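Local coordinates for protein transmembrane oligosaccharyl transferase, putative (Archaeoglobus fulgidus, PDB 3VGP) that is a putative archaeal oligosaccharyl transferase of the AglB type, a membrane protein represented here by its C-terminal globular domain, at residues M36-Y41 with F105-R110; A66-A71 with K79-R84. The protein carries 1 engineered substitution. All coordinates share one frame; numbering follows the deposited sequence.

Contact 1 (M36-Y41 with F105-R110); sequences MSWWDY and FPAIMR
Trp38 and Ile108 meet because each torsion carries its group across the gap: the indole leaves with CG opposite the backbone nitrogen (chi1 -173°), while Ile108 turns CG1 to the side of its own backbone N (chi1 -72°). Their alpha carbons lie 8.1 Å apart, CA of Trp38 to CA of Ile108, and the two side chains run antiparallel alongside each other. Ile108 CG1 sits over the centre of the six-membered ring of Trp38, 3.5 Å from its centroid and only 15° off the normal, a CH-pi contact made square on one face. CD1 of Ile108 carries on toward the pyrrole half, 4.0 Å from Trp38 CG. On the benzene half, Trp38 CZ2 comes obliquely to the backbone C of Ala107 at 4.2 Å, with Ala107 CB at 4.4 Å. No hydrogen bond crosses; the contact is apolar, with the CH-pi approach as its main element. Trp38 opens the WWDYG signature of oligosaccharyl transferases, whose Asp40 stands at the N-cap of helix 41-44, its OD1 making a weak hydrogen bond to Gly42 N. The loop bearing it follows strand 35-36, and helix 58-69 touches both partners: Ala66 meets Trp38 and Ile108, and Ala65 meets Trp38. On helix 105-111, Phe105 and Met109 pack on helix 121-129.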
loop_
_atom_site.group_PDB
_atom_site.type_symbol
_atom_site.label_atom_id
_atom_site.label_comp_id
_atom_site.label_asym_id
_atom_site.label_seq_id
_atom_site.Cartn_x
_atom_site.Cartn_y
_atom_site.Cartn_z
HETATM N N MSE A 36 -4.115 3.379 -0.358
HETATM C CA MSE A 36 -3.327 2.503 -1.209
HETATM C C MSE A 36 -2.819 1.341 -0.377
HETATM O O MSE A 36 -2.063 1.532 0.578
HETATM C CB MSE A 36 -2.134 3.227 -1.811
HETATM C CG MSE A 36 -1.246 2.272 -2.574
HETATM SE SE MSE A 36 0.212 3.184 -3.355
HETATM C CE MSE A 36 -0.699 3.925 -4.859
ATOM N N SER A 37 -3.232 0.134 -0.744
ATOM C CA SER A 37 -2.820 -1.058 -0.017
ATOM C C SER A 37 -2.808 -2.235 -0.982
ATOM O O SER A 37 -3.279 -2.115 -2.117
ATOM C CB SER A 37 -3.803 -1.329 1.127
ATOM O OG SER A 37 -3.325 -2.339 1.999
ATOM N N TRP A 38 -2.264 -3.362 -0.532
ATOM C CA TRP A 38 -2.205 -4.561 -1.351
ATOM C C TRP A 38 -3.429 -5.387 -1.001
ATOM O O TRP A 38 -3.497 -6.004 0.061
ATOM C CB TRP A 38 -0.938 -5.362 -1.059
ATOM C CG TRP A 38 -0.755 -6.517 -1.997
ATOM C CD1 TRP A 38 -0.749 -7.846 -1.673
ATOM C CD2 TRP A 38 -0.558 -6.447 -3.411
ATOM N NE1 TRP A 38 -0.560 -8.607 -2.800
ATOM C CE2 TRP A 38 -0.438 -7.775 -3.881
ATOM C CE3 TRP A 38 -0.470 -5.393 -4.327
ATOM C CZ2 TRP A 38 -0.237 -8.075 -5.230
ATOM C CZ3 TRP A 38 -0.268 -5.693 -5.670
ATOM C CH2 TRP A 38 -0.155 -7.022 -6.106
ATOM N N TRP A 39 -4.392 -5.395 -1.913
ATOM C CA TRP A 39 -5.640 -6.101 -1.695
ATOM C C TRP A 39 -5.776 -7.469 -2.324
ATOM O O TRP A 39 -5.179 -7.765 -3.355
ATOM C CB TRP A 39 -6.817 -5.273 -2.215
ATOM C CG TRP A 39 -7.131 -4.048 -1.438
ATOM C CD1 TRP A 39 -6.631 -2.795 -1.639
ATOM C CD2 TRP A 39 -8.038 -3.951 -0.338
ATOM N NE1 TRP A 39 -7.176 -1.920 -0.731
ATOM C CE2 TRP A 39 -8.042 -2.606 0.080
ATOM C CE3 TRP A 39 -8.851 -4.876 0.336
ATOM C CZ2 TRP A 39 -8.828 -2.156 1.145
ATOM C CZ3 TRP A 39 -9.633 -4.427 1.396
ATOM C CH2 TRP A 39 -9.615 -3.079 1.788
ATOM N N ASP A 40 -6.592 -8.287 -1.670
ATOM C CA ASP A 40 -6.957 -9.601 -2.164
ATOM C C ASP A 40 -8.341 -9.258 -2.704
ATOM O O ASP A 40 -9.111 -8.564 -2.035
ATOM C CB ASP A 40 -7.076 -10.612 -1.024
ATOM C CG ASP A 40 -7.844 -11.858 -1.431
ATOM O OD1 ASP A 40 -9.083 -11.773 -1.569
ATOM O OD2 ASP A 40 -7.214 -12.920 -1.620
ATOM N N TYR A 41 -8.650 -9.710 -3.910
ATOM C CA TYR A 41 -9.937 -9.404 -4.517
ATOM C C TYR A 41 -11.133 -9.637 -3.597
ATOM O O TYR A 41 -12.021 -8.791 -3.498
ATOM C CB TYR A 41 -10.104 -10.207 -5.807
ATOM C CG TYR A 41 -11.362 -9.864 -6.559
ATOM C CD1 TYR A 41 -12.559 -10.526 -6.292
ATOM C CD2 TYR A 41 -11.364 -8.855 -7.520
ATOM C CE1 TYR A 41 -13.731 -10.189 -6.965
ATOM C CE2 TYR A 41 -12.526 -8.511 -8.196
ATOM C CZ TYR A 41 -13.704 -9.182 -7.914
ATOM O OH TYR A 41 -14.856 -8.846 -8.585
ATOM N N PHE A 105 5.226 -10.471 -1.212
ATOM C CA PHE A 105 6.115 -9.606 -1.982
ATOM C C PHE A 105 6.426 -10.175 -3.368
ATOM O O PHE A 105 6.509 -9.428 -4.340
ATOM C CB PHE A 105 7.408 -9.316 -1.214
ATOM C CG PHE A 105 8.249 -8.245 -1.851
ATOM C CD1 PHE A 105 9.460 -8.561 -2.455
ATOM C CD2 PHE A 105 7.795 -6.929 -1.906
ATOM C CE1 PHE A 105 10.208 -7.582 -3.106
ATOM C CE2 PHE A 105 8.536 -5.944 -2.560
ATOM C CZ PHE A 105 9.746 -6.277 -3.161
ATOM N N PRO A 106 6.605 -11.501 -3.484
ATOM C CA PRO A 106 6.886 -12.009 -4.831
ATOM C C PRO A 106 5.708 -11.719 -5.769
ATOM O O PRO A 106 5.903 -11.399 -6.939
ATOM C CB PRO A 106 7.096 -13.503 -4.594
ATOM C CG PRO A 106 7.746 -13.517 -3.231
ATOM C CD PRO A 106 6.869 -12.536 -2.468
ATOM N N ALA A 107 4.487 -11.827 -5.247
ATOM C CA ALA A 107 3.292 -11.562 -6.039
ATOM C C ALA A 107 3.282 -10.095 -6.444
ATOM O O ALA A 107 2.955 -9.755 -7.577
ATOM C CB ALA A 107 2.030 -11.896 -5.232
ATOM N N ILE A 108 3.643 -9.227 -5.505
ATOM C CA ILE A 108 3.695 -7.798 -5.779
ATOM C C ILE A 108 4.705 -7.538 -6.896
ATOM O O ILE A 108 4.427 -6.790 -7.833
ATOM C CB ILE A 108 4.095 -7.007 -4.506
ATOM C CG1 ILE A 108 2.928 -7.013 -3.512
ATOM C CG2 ILE A 108 4.491 -5.590 -4.866
ATOM C CD1 ILE A 108 3.257 -6.404 -2.146
HETATM N N MSE A 109 5.872 -8.167 -6.800
HETATM C CA MSE A 109 6.899 -8.008 -7.821
HETATM C C MSE A 109 6.388 -8.439 -9.196
HETATM O O MSE A 109 6.631 -7.753 -10.190
HETATM C CB MSE A 109 8.146 -8.815 -7.458
HETATM C CG MSE A 109 8.956 -8.222 -6.320
HETATM SE SE MSE A 109 10.664 -9.100 -6.141
HETATM C CE MSE A 109 11.500 -8.380 -7.726
ATOM N N ARG A 110 5.680 -9.565 -9.255
ATOM C CA ARG A 110 5.143 -10.053 -10.525
ATOM C C ARG A 110 4.183 -9.050 -11.152
ATOM O O ARG A 110 4.267 -8.765 -12.347
ATOM C CB ARG A 110 4.414 -11.390 -10.342
ATOM C CG ARG A 110 5.300 -12.533 -9.882
ATOM C CD ARG A 110 4.654 -13.884 -10.144
ATOM N NE ARG A 110 5.414 -14.964 -9.525
ATOM C CZ ARG A 110 5.356 -15.267 -8.232
ATOM N NH1 ARG A 110 4.565 -14.573 -7.424
ATOM N NH2 ARG A 110 6.091 -16.256 -7.744
#

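Contact 2 (A66-A71 with K79-R84)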
loop_
_atom_site.group_PDB
_atom_site.type_symbol
_atom_site.label_atom_id
_atom_site.label_comp_id
_atom_site.label_asym_id
_atom_site.label_seq_id
_atom_site.Cartn_x
_atom_site.Cartn_y
_atom_site.Cartn_z
ATOM N N ALA A 66 1.670 -2.125 -6.586
ATOM C CA ALA A 66 2.895 -2.858 -6.879
ATOM C C ALA A 66 3.996 -1.919 -7.386
ATOM O O ALA A 66 5.144 -2.008 -6.953
ATOM C CB ALA A 66 2.614 -3.959 -7.904
ATOM N N LYS A 67 3.651 -1.016 -8.298
ATOM C CA LYS A 67 4.637 -0.076 -8.822
ATOM C C LYS A 67 5.142 0.831 -7.706
ATOM O O LYS A 67 6.321 1.188 -7.655
ATOM C CB LYS A 67 4.017 0.779 -9.932
ATOM C CG LYS A 67 3.700 0.024 -11.217
ATOM C CD LYS A 67 4.960 -0.379 -11.970
ATOM C CE LYS A 67 4.611 -0.977 -13.329
ATOM N NZ LYS A 67 5.818 -1.405 -14.095
ATOM N N PHE A 68 4.237 1.202 -6.812
ATOM C CA PHE A 68 4.574 2.072 -5.694
ATOM C C PHE A 68 5.505 1.365 -4.715
ATOM O O PHE A 68 6.567 1.882 -4.370
ATOM C CB PHE A 68 3.290 2.498 -4.973
ATOM C CG PHE A 68 3.524 3.298 -3.721
ATOM C CD1 PHE A 68 3.560 4.685 -3.757
ATOM C CD2 PHE A 68 3.707 2.656 -2.501
ATOM C CE1 PHE A 68 3.773 5.422 -2.598
ATOM C CE2 PHE A 68 3.923 3.384 -1.337
ATOM C CZ PHE A 68 3.955 4.771 -1.387
ATOM N N PHE A 69 5.107 0.174 -4.278
ATOM C CA PHE A 69 5.903 -0.574 -3.315
ATOM C C PHE A 69 7.272 -1.000 -3.831
ATOM O O PHE A 69 8.246 -0.971 -3.077
ATOM C CB PHE A 69 5.123 -1.796 -2.809
ATOM C CG PHE A 69 3.993 -1.449 -1.862
ATOM C CD1 PHE A 69 4.182 -0.506 -0.845
ATOM C CD2 PHE A 69 2.753 -2.075 -1.971
ATOM C CE1 PHE A 69 3.149 -0.197 0.047
ATOM C CE2 PHE A 69 1.714 -1.778 -1.087
ATOM C CZ PHE A 69 1.912 -0.836 -0.074
ATOM N N THR A 70 7.357 -1.367 -5.107
ATOM C CA THR A 70 8.631 -1.802 -5.678
ATOM C C THR A 70 9.529 -0.672 -6.180
ATOM O O THR A 70 10.646 -0.924 -6.644
ATOM C CB THR A 70 8.411 -2.819 -6.829
ATOM O OG1 THR A 70 7.596 -2.232 -7.852
ATOM C CG2 THR A 70 7.724 -4.061 -6.302
ATOM N N ALA A 71 9.060 0.569 -6.086
ATOM C CA ALA A 71 9.865 1.702 -6.529
ATOM C C ALA A 71 11.157 1.765 -5.721
ATOM O O ALA A 71 11.160 1.488 -4.523
ATOM C CB ALA A 71 9.086 3.002 -6.366
ATOM N N LYS A 79 5.055 10.059 -6.927
ATOM C CA LYS A 79 4.403 10.426 -8.182
ATOM C C LYS A 79 3.106 9.630 -8.340
ATOM O O LYS A 79 2.069 10.175 -8.720
ATOM C CB LYS A 79 5.334 10.145 -9.366
ATOM C CG LYS A 79 4.686 10.337 -10.731
ATOM C CD LYS A 79 5.677 10.083 -11.865
ATOM C CE LYS A 79 6.823 11.082 -11.835
ATOM N NZ LYS A 79 7.767 10.895 -12.976
ATOM N N ILE A 80 3.166 8.339 -8.037
ATOM C CA ILE A 80 1.992 7.480 -8.138
ATOM C C ILE A 80 0.933 7.899 -7.120
ATOM O O ILE A 80 -0.243 8.071 -7.459
ATOM C CB ILE A 80 2.379 6.002 -7.902
ATOM C CG1 ILE A 80 3.388 5.569 -8.967
ATOM C CG2 ILE A 80 1.134 5.118 -7.952
ATOM C CD1 ILE A 80 3.990 4.204 -8.729
ATOM N N ALA A 81 1.355 8.085 -5.874
ATOM C CA ALA A 81 0.439 8.486 -4.818
ATOM C C ALA A 81 -0.217 9.837 -5.117
ATOM O O ALA A 81 -1.413 10.018 -4.887
ATOM C CB ALA A 81 1.179 8.540 -3.484
ATOM N N LYS A 82 0.564 10.785 -5.628
ATOM C CA LYS A 82 0.029 12.107 -5.945
ATOM C C LYS A 82 -1.008 12.012 -7.055
ATOM O O LYS A 82 -2.067 12.635 -6.984
ATOM C CB LYS A 82 1.150 13.058 -6.378
ATOM C CG LYS A 82 2.172 13.375 -5.296
ATOM C CD LYS A 82 1.543 14.045 -4.081
ATOM C CE LYS A 82 2.609 14.457 -3.075
ATOM N NZ LYS A 82 2.035 15.002 -1.815
ATOM N N LYS A 83 -0.698 11.223 -8.078
ATOM C CA LYS A 83 -1.594 11.045 -9.211
ATOM C C LYS A 83 -2.976 10.574 -8.776
ATOM O O LYS A 83 -3.990 11.084 -9.249
ATOM C CB LYS A 83 -0.994 10.039 -10.196
ATOM C CG LYS A 83 -1.849 9.784 -11.431
ATOM C CD LYS A 83 -1.206 8.747 -12.340
ATOM C CE LYS A 83 0.190 9.179 -12.771
ATOM N NZ LYS A 83 0.835 8.188 -13.678
ATOM N N ARG A 84 -3.019 9.608 -7.864
ATOM C CA ARG A 84 -4.295 9.081 -7.397
ATOM C C ARG A 84 -4.911 9.870 -6.249
ATOM O O ARG A 84 -6.057 9.622 -5.879
ATOM C CB ARG A 84 -4.143 7.618 -6.967
ATOM C CG ARG A 84 -3.544 6.707 -8.022
ATOM C CD ARG A 84 -4.369 6.677 -9.301
ATOM N NE ARG A 84 -3.784 5.727 -10.245
ATOM C CZ ARG A 84 -4.099 5.642 -11.531
ATOM N NH1 ARG A 84 -5.010 6.455 -12.056
ATOM N NH2 ARG A 84 -3.492 4.743 -12.298
#
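Apolar packing across the contact is carried by Ile80, whose delta methyl reaches over to the backbone of helix 58-69 between Lys67 and Phe68. CD1 of Ile80 lies 3.6 Å from CB of Lys67 and equally 3.6 Å from N of Phe68, with Phe68 CB a little farther off at 4.2 Å. An extended outer bond (chi2 172°) is what pushes that methyl out to the neighbouring helix. The next residue, Ala81, brings its CB to 4.2 Å from Phe68 CE1, obliquely to the ring, while the edge of the same phenyl ring meets Phe69 CD1 in its plane. The two segments belong to consecutive helices of the AglB core domain, 58-69 and 74-84, joined by a short connection and packed against its mixed sheet: Phe68 rests on Val89 and Met36, from two adjacent parallel strands, and Ile80 also touches Met36.

No hydrogen bond links the two segments. Within 66-71, Ala66 O accepts twice from Thr70, from OG1 at 2.6 Å and from N at 3.0 Å, the two donors arriving from opposite faces of the carbonyl plane. The hydroxyl is bent away from the C=O direction (C=O...donor angle 139°) and tilted out of the plane, which leaves the other face to Thr70 N.

Two charged side chains find partners outside the two segments. Lys67 starts toward helix 74-84, then bends at chi2 (-70°) and turns aside to bond through NZ to Ala112 O. Arg84 forms salt bridges with Asp64, on helix 58-69, and with Glu32.

In the fold
The centres of contact 1 and contact 2 are about 13 Å apart, and contact 2 falls wholly within the stretch of chain spanned by contact 1. Two seams join them. On one, the selenomethionine Met36 of contact 1 reaches both helices of contact 2: its SE lies 3.3 Å from Phe68 CG and its CE 3.8 Å from Ile80 CG2. On the other, Ile108 backs onto helix 58-69, with its O 3.4 Å from Ala66 CB and its CG2 3.9 Å from Thr70 CG2. Helix 58-69 therefore packs between helices 74-84 and 105-111, next to the loop that carries the WWDYG signature.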